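Side-chain contacts in globin domain-containing protein (PDB 1TU9), which binds heme in a globin fold and may bind or carry oxygen, though its biological role is not established: residues Thr20-Asp25 against Asp96-Ala101; Met58-Tyr63 against Ala126-Tyr131. One frame throughout, in Å; residues are numbered along the deposited sequence. Where two conformers were deposited one is given.

How the contacts relate
Both contacts join helices that are far apart in the sequence of this all-helical globin. Contact 1 sets the start of helix 22-32 against helix 90-105. Contact 2 sets helix 46-64 against the end of helix 111-130. Along the chain the order is 20-25, 58-63, 96-101, 126-131, so the two pairings interleave and tie together parts distant in sequence. Their centres are about 19 Å apart on opposite sides of the chain's centre, and their nearest atoms stay about 7 Å apart without touching. Helices 90-105 and 111-130 are consecutive. Contact 1 lies in the helical core, whereas contact 2 includes Leu60 and Ile128 of the heme pocket.

Contact 1: residues Thr20-Asp25 against Asp96-Ala101; sequences TGFFDD and DALLMA. With EDO (1,2-ethanediol), chain E.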
ATOM      1  N   THR A  20      16.411  -3.663  -5.461  1.00  9.39           N
ATOM      2  CA  THR A  20      16.574  -2.224  -5.570  1.00  9.64           C
ATOM      3  C   THR A  20      15.538  -1.651  -6.534  1.00  9.12           C
ATOM      4  O   THR A  20      15.170  -2.255  -7.529  1.00  9.95           O
ATOM      5  CB  THR A  20      17.988  -1.842  -6.049  1.00 10.49           C
ATOM      6  OG1 THR A  20      18.260  -2.501  -7.292  1.00 13.31           O
ATOM      7  CG2 THR A  20      19.057  -2.306  -5.052  1.00 10.60           C
ATOM      8  N   GLY A  21      15.074  -0.468  -6.196  1.00  8.86           N
ATOM      9  CA  GLY A  21      14.152   0.259  -7.035  1.00  8.60           C
ATOM     10  C   GLY A  21      12.688  -0.042  -6.783  1.00  8.21           C
ATOM     11  O   GLY A  21      11.853   0.603  -7.379  1.00  8.07           O
ATOM     12  N   PHE A  22      12.371  -0.987  -5.899  1.00  7.34           N
ATOM     13  CA  PHE A  22      10.970  -1.367  -5.677  1.00  7.27           C
ATOM     14  C   PHE A  22      10.108  -0.171  -5.262  1.00  6.68           C
ATOM     15  O   PHE A  22       9.063   0.084  -5.862  1.00  6.75           O
ATOM     16  CB  PHE A  22      10.890  -2.493  -4.636  1.00  7.25           C
ATOM     17  CG  PHE A  22       9.477  -2.858  -4.243  1.00  6.75           C
ATOM     18  CD1 PHE A  22       8.606  -3.438  -5.150  1.00  6.80           C
ATOM     19  CD2 PHE A  22       9.017  -2.589  -2.974  1.00  8.31           C
ATOM     20  CE1 PHE A  22       7.305  -3.763  -4.780  1.00  7.65           C
ATOM     21  CE2 PHE A  22       7.721  -2.906  -2.621  1.00  8.40           C
ATOM     22  CZ  PHE A  22       6.875  -3.494  -3.523  1.00  8.52           C
ATOM     23  N   PHE A  23      10.538   0.550  -4.231  1.00  6.91           N
ATOM     24  CA  PHE A  23       9.760   1.673  -3.723  1.00  7.66           C
ATOM     25  C   PHE A  23       9.832   2.878  -4.648  1.00  7.74           C
ATOM     26  O   PHE A  23       8.861   3.619  -4.765  1.00  8.36           O
ATOM     27  CB  PHE A  23      10.184   2.023  -2.294  1.00  8.92           C
ATOM     28  CG  PHE A  23       9.832   0.954  -1.319  1.00  9.87           C
ATOM     29  CD1 PHE A  23       8.528   0.817  -0.881  1.00 11.20           C
ATOM     30  CD2 PHE A  23      10.777   0.044  -0.878  1.00 10.54           C
ATOM     31  CE1 PHE A  23       8.175  -0.205   0.008  1.00 11.24           C
ATOM     32  CE2 PHE A  23      10.430  -0.978   0.009  1.00 11.14           C
ATOM     33  CZ  PHE A  23       9.121  -1.086   0.436  1.00 10.58           C
ATOM     34  N   ASP A  24      10.956   3.064  -5.337  1.00  7.72           N
ATOM     35  CA  ASP A  24      11.049   4.101  -6.370  1.00  7.93           C
ATOM     36  C   ASP A  24       9.998   3.851  -7.443  1.00  7.82           C
ATOM     37  O   ASP A  24       9.285   4.759  -7.878  1.00  7.94           O
ATOM     38  CB  ASP A  24      12.416   4.086  -7.070  1.00  8.28           C
ATOM     39  CG  ASP A  24      13.549   4.538  -6.195  1.00  9.82           C
ATOM     40  OD1 ASP A  24      13.321   5.212  -5.164  1.00 10.35           O
ATOM     41  OD2 ASP A  24      14.721   4.264  -6.538  1.00 11.91           O
ATOM     42  N   ASP A  25       9.927   2.611  -7.903  1.00  7.79           N
ATOM     43  CA  ASP A  25       8.995   2.258  -8.958  1.00  7.72           C
ATOM     44  C   ASP A  25       7.544   2.375  -8.485  1.00  7.39           C
ATOM     45  O   ASP A  25       6.702   2.876  -9.221  1.00  7.68           O
ATOM     46  CB  ASP A  25       9.272   0.856  -9.506  1.00  8.08           C
ATOM     47  CG  ASP A  25      10.504   0.793 -10.349  1.00  9.28           C
ATOM     48  OD1 ASP A  25      11.002   1.854 -10.780  1.00  9.90           O
ATOM     49  OD2 ASP A  25      10.999  -0.299 -10.663  1.00  9.41           O
ATOM     50  N   ASP A  96      -3.162  -0.678  -7.595  1.00  7.70           N
ATOM     51  CA  ASP A  96      -2.685  -0.950  -8.946  1.00  8.22           C
ATOM     52  C   ASP A  96      -1.176  -0.677  -9.067  1.00  7.89           C
ATOM     53  O   ASP A  96      -0.453  -1.439  -9.695  1.00  7.97           O
ATOM     54  CB  ASP A  96      -3.398  -0.093  -9.993  1.00  9.29           C
ATOM     55  CG  ASP A  96      -4.842  -0.454 -10.198  1.00 12.40           C
ATOM     56  OD1 ASP A  96      -5.274  -1.551  -9.818  1.00 13.42           O
ATOM     57  OD2 ASP A  96      -5.601   0.345 -10.781  1.00 16.37           O
ATOM     58  N   ALA A  97      -0.705   0.415  -8.475  1.00  7.56           N
ATOM     59  CA  ALA A  97       0.703   0.781  -8.552  1.00  7.35           C
ATOM     60  C   ALA A  97       1.556  -0.243  -7.804  1.00  6.66           C
ATOM     61  O   ALA A  97       2.645  -0.626  -8.267  1.00  6.92           O
ATOM     62  CB  ALA A  97       0.909   2.178  -7.989  1.00  7.62           C
ATOM     63  N   LEU A  98       1.057  -0.710  -6.673  1.00  6.56           N
ATOM     64  CA  LEU A  98       1.729  -1.743  -5.904  1.00  6.75           C
ATOM     65  C   LEU A  98       1.854  -3.032  -6.694  1.00  6.59           C
ATOM     66  O   LEU A  98       2.934  -3.629  -6.757  1.00  6.37           O
ATOM     67  CB  LEU A  98       1.007  -1.984  -4.578  1.00  6.92           C
ATOM     68  CG  LEU A  98       1.624  -3.059  -3.672  1.00  7.58           C
ATOM     69  CD1 LEU A  98       3.060  -2.756  -3.297  1.00  9.15           C
ATOM     70  CD2 LEU A  98       0.775  -3.216  -2.416  1.00  8.17           C
ATOM     71  N   LEU A  99       0.771  -3.463  -7.312  1.00  6.89           N
ATOM     72  CA  LEU A  99       0.806  -4.683  -8.094  1.00  7.99           C
ATOM     73  C   LEU A  99       1.776  -4.595  -9.267  1.00  8.68           C
ATOM     74  O   LEU A  99       2.451  -5.578  -9.590  1.00  8.02           O
ATOM     75  CB  LEU A  99      -0.603  -5.065  -8.549  1.00  8.19           C
ATOM     76  CG  LEU A  99      -1.367  -5.931  -7.543  1.00 10.10           C
ATOM     77  CD1 LEU A  99      -0.760  -7.322  -7.537  1.00 12.95           C
ATOM     78  CD2 LEU A  99      -1.397  -5.399  -6.107  1.00 11.71           C
ATOM     79  N   MET A 100       1.869  -3.427  -9.888  0.50 10.02           N
ATOM     80  CA  MET A 100       2.828  -3.229 -10.967  0.50 10.86           C
ATOM     81  C   MET A 100       4.264  -3.329 -10.439  0.50  9.62           C
ATOM     82  O   MET A 100       5.104  -3.988 -11.050  0.50  9.05           O
ATOM     83  CB  MET A 100       2.586  -1.881 -11.638  0.50 12.15           C
ATOM     84  CG  MET A 100       3.113  -1.795 -13.036  0.50 13.47           C
ATOM     85  SD  MET A 100       2.682  -0.212 -13.766  0.50 15.77           S
ATOM     86  CE  MET A 100       3.730  -0.260 -15.177  0.50 19.05           C
ATOM     87  N   ALA A 101       4.537  -2.696  -9.300  1.00  8.01           N
ATOM     88  CA  ALA A 101       5.868  -2.758  -8.685  1.00  7.95           C
ATOM     89  C   ALA A 101       6.240  -4.188  -8.258  1.00  6.97           C
ATOM     90  O   ALA A 101       7.373  -4.616  -8.449  1.00  6.94           O
ATOM     91  CB  ALA A 101       5.952  -1.812  -7.516  1.00  7.82           C
TER
HETATM   92  C1  EDO E 304       9.307   8.554  -7.422  1.00 19.92           C
HETATM   93  O1  EDO E 304       9.907   7.354  -6.980  1.00 17.87           O
HETATM   94  C2  EDO E 304       9.172   9.503  -6.255  1.00 21.17           C
HETATM   95  O2  EDO E 304      10.451   9.804  -5.738  1.00 22.40           O
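A first torsion of 174° swings the Phe22 ring away from its own backbone N and over to helix 90-105, and a like chi1 of 180° in Leu98 carries CD1 out to meet it. This is the B/G helix contact of the globin fold: the first turn of helix 22-32 meets the middle of helix 90-105. The ring of Phe22 does the touching for its segment. Phe22 CE1 lies 3.6 Å from Ala101 CB, the closest approach between the two segments. Phe22 CZ reaches Leu98 CD1 at 3.9 Å. Both methyl groups approach the ring obliquely. The carbonyl O of Ala101 lies at the ring edge, in plane, 3.7 Å from Phe22 CD1. That O also accepts a hydrogen bond from His105.

All three touching residues are buried. Tyr13 and Cys16 of helix 5-17 also pack on Phe22, while Trp117 and Met121 of helix 111-130 pack on Leu98. The join is therefore part of a core shared by several helices.

Gly21 is the N-cap of helix 22-32, and Gly21 O accepts the first-turn bond from Asp25 N at 2.8 Å. Within this turn Phe22 CD2 sits 3.6 Å above the ring plane of Phe23, over the ring centre. On Asp24, the carbonyl O accepts a 2.8 Å hydrogen bond from O1 of a 1,2-ethanediol, probably left from crystallisation.

Contact 2: residues Met58-Tyr63 against Ala126-Tyr131; sequences MNLVMY and AVIKSY
Tyr63 and Val127 approach from opposite directions across the gap between helices 46-64 and 111-130. These correspond to the E and H helices of the globin fold, and both contribute to the heme pocket here. The tyrosine reaches out with its hydroxyl end. Its CG is anti to the backbone N (chi1 170°), and the side chain spans much of the distance between the two backbones. Val127 answers with one branch. Val127 CG2 stands 3.4 Å from Tyr63 OH and 3.8 Å from Tyr63 CZ. The methyl meets the ring obliquely. The other branch, CG1, lies in plane at the edge of the Tyr131 ring, so the two methyls of one valine serve different aromatic neighbours.

Deeper in, Leu60 and Ile128 meet through their end methyls, with 4.2 Å between Leu60 CD1 and Ile128 CD1. Both residues are buried and both touch the heme. The side chain of Ile128 is also about 4 Å from that of His79, the axial ligand of the heme iron. Leu72 of helix 70-78 packs on both Leu60 and Tyr63.

The backbones stay well apart, with the CA atoms of Leu60 and Val127 10.1 Å from each other. Ser130 OG turns back to donate a 2.6 Å hydrogen bond to Val127 O, with the donor tilted 19° from the carbonyl plane.

Across the two segments the contact rests on van der Waals packing of side chains. This is consistent with an apolar lining at the heme, formed by the buried Leu60-Ile128 pair, while Tyr63 and Val127 are partly exposed.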
ATOM      1  N   MET A  58       3.929  -3.248   5.954  1.00  6.49           N
ATOM      2  CA  MET A  58       4.101  -4.214   7.035  1.00  7.34           C
ATOM      3  C   MET A  58       2.931  -4.159   8.013  1.00  6.98           C
ATOM      4  O   MET A  58       2.456  -5.196   8.455  1.00  7.38           O
ATOM      5  CB  MET A  58       5.426  -4.027   7.761  1.00  7.36           C
ATOM      6  CG  MET A  58       6.598  -4.419   6.902  1.00  8.62           C
ATOM      7  SD  MET A  58       8.202  -4.160   7.667  1.00 10.78           S
ATOM      8  CE  MET A  58       8.146  -5.340   8.968  1.00 11.07           C
ATOM      9  N   ASN A  59       2.443  -2.971   8.340  1.00  7.16           N
ATOM     10  CA  ASN A  59       1.292  -2.868   9.240  1.00  8.26           C
ATOM     11  C   ASN A  59       0.039  -3.519   8.652  1.00  7.72           C
ATOM     12  O   ASN A  59      -0.726  -4.162   9.372  1.00  7.59           O
ATOM     13  CB  ASN A  59       1.034  -1.417   9.653  1.00  9.32           C
ATOM     14  CG  ASN A  59       2.122  -0.871  10.585  1.00 12.17           C
ATOM     15  OD1 ASN A  59       2.723  -1.619  11.356  1.00 15.21           O
ATOM     16  ND2 ASN A  59       2.380   0.421  10.493  1.00 15.64           N
ATOM     17  N   LEU A  60      -0.164  -3.380   7.345  0.50  7.90           N
ATOM     18  CA  LEU A  60      -1.316  -4.010   6.696  0.50  9.00           C
ATOM     19  C   LEU A  60      -1.172  -5.539   6.720  0.50  7.94           C
ATOM     20  O   LEU A  60      -2.157  -6.257   6.896  0.50  7.47           O
ATOM     21  CB  LEU A  60      -1.515  -3.473   5.261  0.50 10.24           C
ATOM     22  CG  LEU A  60      -2.886  -2.843   4.940  0.50 14.22           C
ATOM     23  CD1 LEU A  60      -3.235  -1.778   5.914  0.50 16.12           C
ATOM     24  CD2 LEU A  60      -2.949  -2.257   3.544  0.50 16.29           C
ATOM     25  N   VAL A  61       0.051  -6.038   6.555  1.00  7.31           N
ATOM     26  CA  VAL A  61       0.292  -7.480   6.649  1.00  7.78           C
ATOM     27  C   VAL A  61       0.068  -7.972   8.087  1.00  8.10           C
ATOM     28  O   VAL A  61      -0.572  -8.994   8.296  1.00  7.42           O
ATOM     29  CB  VAL A  61       1.680  -7.854   6.139  1.00  7.52           C
ATOM     30  CG1 VAL A  61       1.954  -9.324   6.418  1.00  9.04           C
ATOM     31  CG2 VAL A  61       1.788  -7.536   4.642  1.00  7.95           C
ATOM     32  N   MET A  62       0.553  -7.233   9.073  0.50  9.23           N
ATOM     33  CA  MET A  62       0.360  -7.639  10.464  0.50 11.03           C
ATOM     34  C   MET A  62      -1.120  -7.697  10.819  0.50  9.57           C
ATOM     35  O   MET A  62      -1.554  -8.641  11.473  0.50  8.59           O
ATOM     36  CB  MET A  62       1.118  -6.714  11.412  0.50 12.32           C
ATOM     37  CG  MET A  62       2.632  -6.890  11.322  0.50 15.20           C
ATOM     38  SD  MET A  62       3.547  -6.108  12.640  0.50 18.09           S
ATOM     39  CE  MET A  62       3.259  -4.526  12.277  0.50 21.03           C
ATOM     40  N   TYR A  63      -1.900  -6.722  10.365  1.00  8.14           N
ATOM     41  CA  TYR A  63      -3.349  -6.760  10.545  1.00  7.89           C
ATOM     42  C   TYR A  63      -3.928  -8.035   9.923  1.00  7.05           C
ATOM     43  O   TYR A  63      -4.696  -8.750  10.577  1.00  7.32           O
ATOM     44  CB  TYR A  63      -3.981  -5.500   9.944  1.00  8.08           C
ATOM     45  CG  TYR A  63      -5.477  -5.559   9.874  1.00  8.19           C
ATOM     46  CD1 TYR A  63      -6.252  -5.338  11.000  1.00  8.49           C
ATOM     47  CD2 TYR A  63      -6.121  -5.847   8.690  1.00  8.81           C
ATOM     48  CE1 TYR A  63      -7.644  -5.377  10.921  1.00  9.51           C
ATOM     49  CE2 TYR A  63      -7.503  -5.909   8.618  1.00  9.74           C
ATOM     50  CZ  TYR A  63      -8.254  -5.680   9.736  1.00  9.42           C
ATOM     51  OH  TYR A  63      -9.635  -5.734   9.675  1.00 11.38           O
ATOM     52  N   ALA A 126      -9.914  -1.660   3.211  1.00  9.78           N
ATOM     53  CA  ALA A 126     -11.328  -1.534   3.575  1.00 10.13           C
ATOM     54  C   ALA A 126     -11.493  -0.806   4.903  1.00  9.66           C
ATOM     55  O   ALA A 126     -12.363   0.069   5.033  1.00 10.37           O
ATOM     56  CB  ALA A 126     -11.985  -2.900   3.649  1.00 10.32           C
ATOM     57  N   VAL A 127     -10.664  -1.134   5.879  1.00 10.32           N
ATOM     58  CA  VAL A 127     -10.727  -0.478   7.182  1.00 11.08           C
ATOM     59  C   VAL A 127     -10.417   1.018   7.021  1.00 10.91           C
ATOM     60  O   VAL A 127     -11.155   1.883   7.510  1.00 10.72           O
ATOM     61  CB  VAL A 127      -9.767  -1.119   8.196  1.00 11.77           C
ATOM     62  CG1 VAL A 127      -9.764  -0.358   9.509  1.00 12.83           C
ATOM     63  CG2 VAL A 127     -10.132  -2.599   8.437  1.00 12.93           C
ATOM     64  N   ILE A 128      -9.345   1.329   6.301  1.00 10.67           N
ATOM     65  CA  ILE A 128      -8.933   2.717   6.137  1.00 11.04           C
ATOM     66  C   ILE A 128     -10.040   3.522   5.467  1.00 10.95           C
ATOM     67  O   ILE A 128     -10.414   4.598   5.962  1.00 10.56           O
ATOM     68  CB  ILE A 128      -7.619   2.798   5.343  1.00 10.77           C
ATOM     69  CG1 ILE A 128      -6.494   2.176   6.159  1.00 11.73           C
ATOM     70  CG2 ILE A 128      -7.285   4.262   5.003  1.00 11.32           C
ATOM     71  CD1 ILE A 128      -5.239   1.909   5.370  1.00 12.44           C
ATOM     72  N   LYS A 129     -10.581   3.013   4.364  1.00 11.52           N
ATOM     73  CA  LYS A 129     -11.651   3.680   3.614  1.00 12.25           C
ATOM     74  C   LYS A 129     -12.866   3.946   4.476  1.00 11.71           C
ATOM     75  O   LYS A 129     -13.552   4.968   4.297  1.00 12.05           O
ATOM     76  CB  LYS A 129     -12.119   2.834   2.425  1.00 13.11           C
ATOM     77  CG  LYS A 129     -11.190   2.797   1.247  1.00 14.61           C
ATOM     78  CD  LYS A 129     -11.827   1.929   0.171  1.00 14.63           C
ATOM     79  CE  LYS A 129     -11.014   1.854  -1.089  1.00 15.88           C
ATOM     80  NZ  LYS A 129     -11.637   0.916  -2.061  1.00 17.40           N
ATOM     81  N   SER A 130     -13.147   3.026   5.395  1.00 11.48           N
ATOM     82  CA  SER A 130     -14.364   3.099   6.194  1.00 11.41           C
ATOM     83  C   SER A 130     -14.366   4.315   7.099  1.00 11.18           C
ATOM     84  O   SER A 130     -15.435   4.776   7.522  1.00 12.04           O
ATOM     85  CB  SER A 130     -14.576   1.816   7.001  1.00 10.91           C
ATOM     86  OG  SER A 130     -13.722   1.703   8.102  1.00 11.68           O
ATOM     87  N   TYR A 131     -13.177   4.839   7.388  1.00 10.55           N
ATOM     88  CA  TYR A 131     -13.036   6.014   8.244  1.00 10.71           C
ATOM     89  C   TYR A 131     -13.026   7.337   7.477  1.00  9.29           C
ATOM     90  O   TYR A 131     -13.000   8.398   8.096  1.00  9.43           O
ATOM     91  CB  TYR A 131     -11.768   5.884   9.102  1.00 12.39           C
ATOM     92  CG  TYR A 131     -11.969   4.886  10.216  1.00 14.63           C
ATOM     93  CD1 TYR A 131     -11.443   3.611  10.144  1.00 16.04           C
ATOM     94  CD2 TYR A 131     -12.765   5.202  11.321  1.00 16.60           C
ATOM     95  CE1 TYR A 131     -11.650   2.683  11.162  1.00 16.40           C
ATOM     96  CE2 TYR A 131     -12.988   4.280  12.336  1.00 17.09           C
ATOM     97  CZ  TYR A 131     -12.424   3.026  12.252  1.00 16.69           C
ATOM     98  OH  TYR A 131     -12.641   2.093  13.248  1.00 19.30           O
TER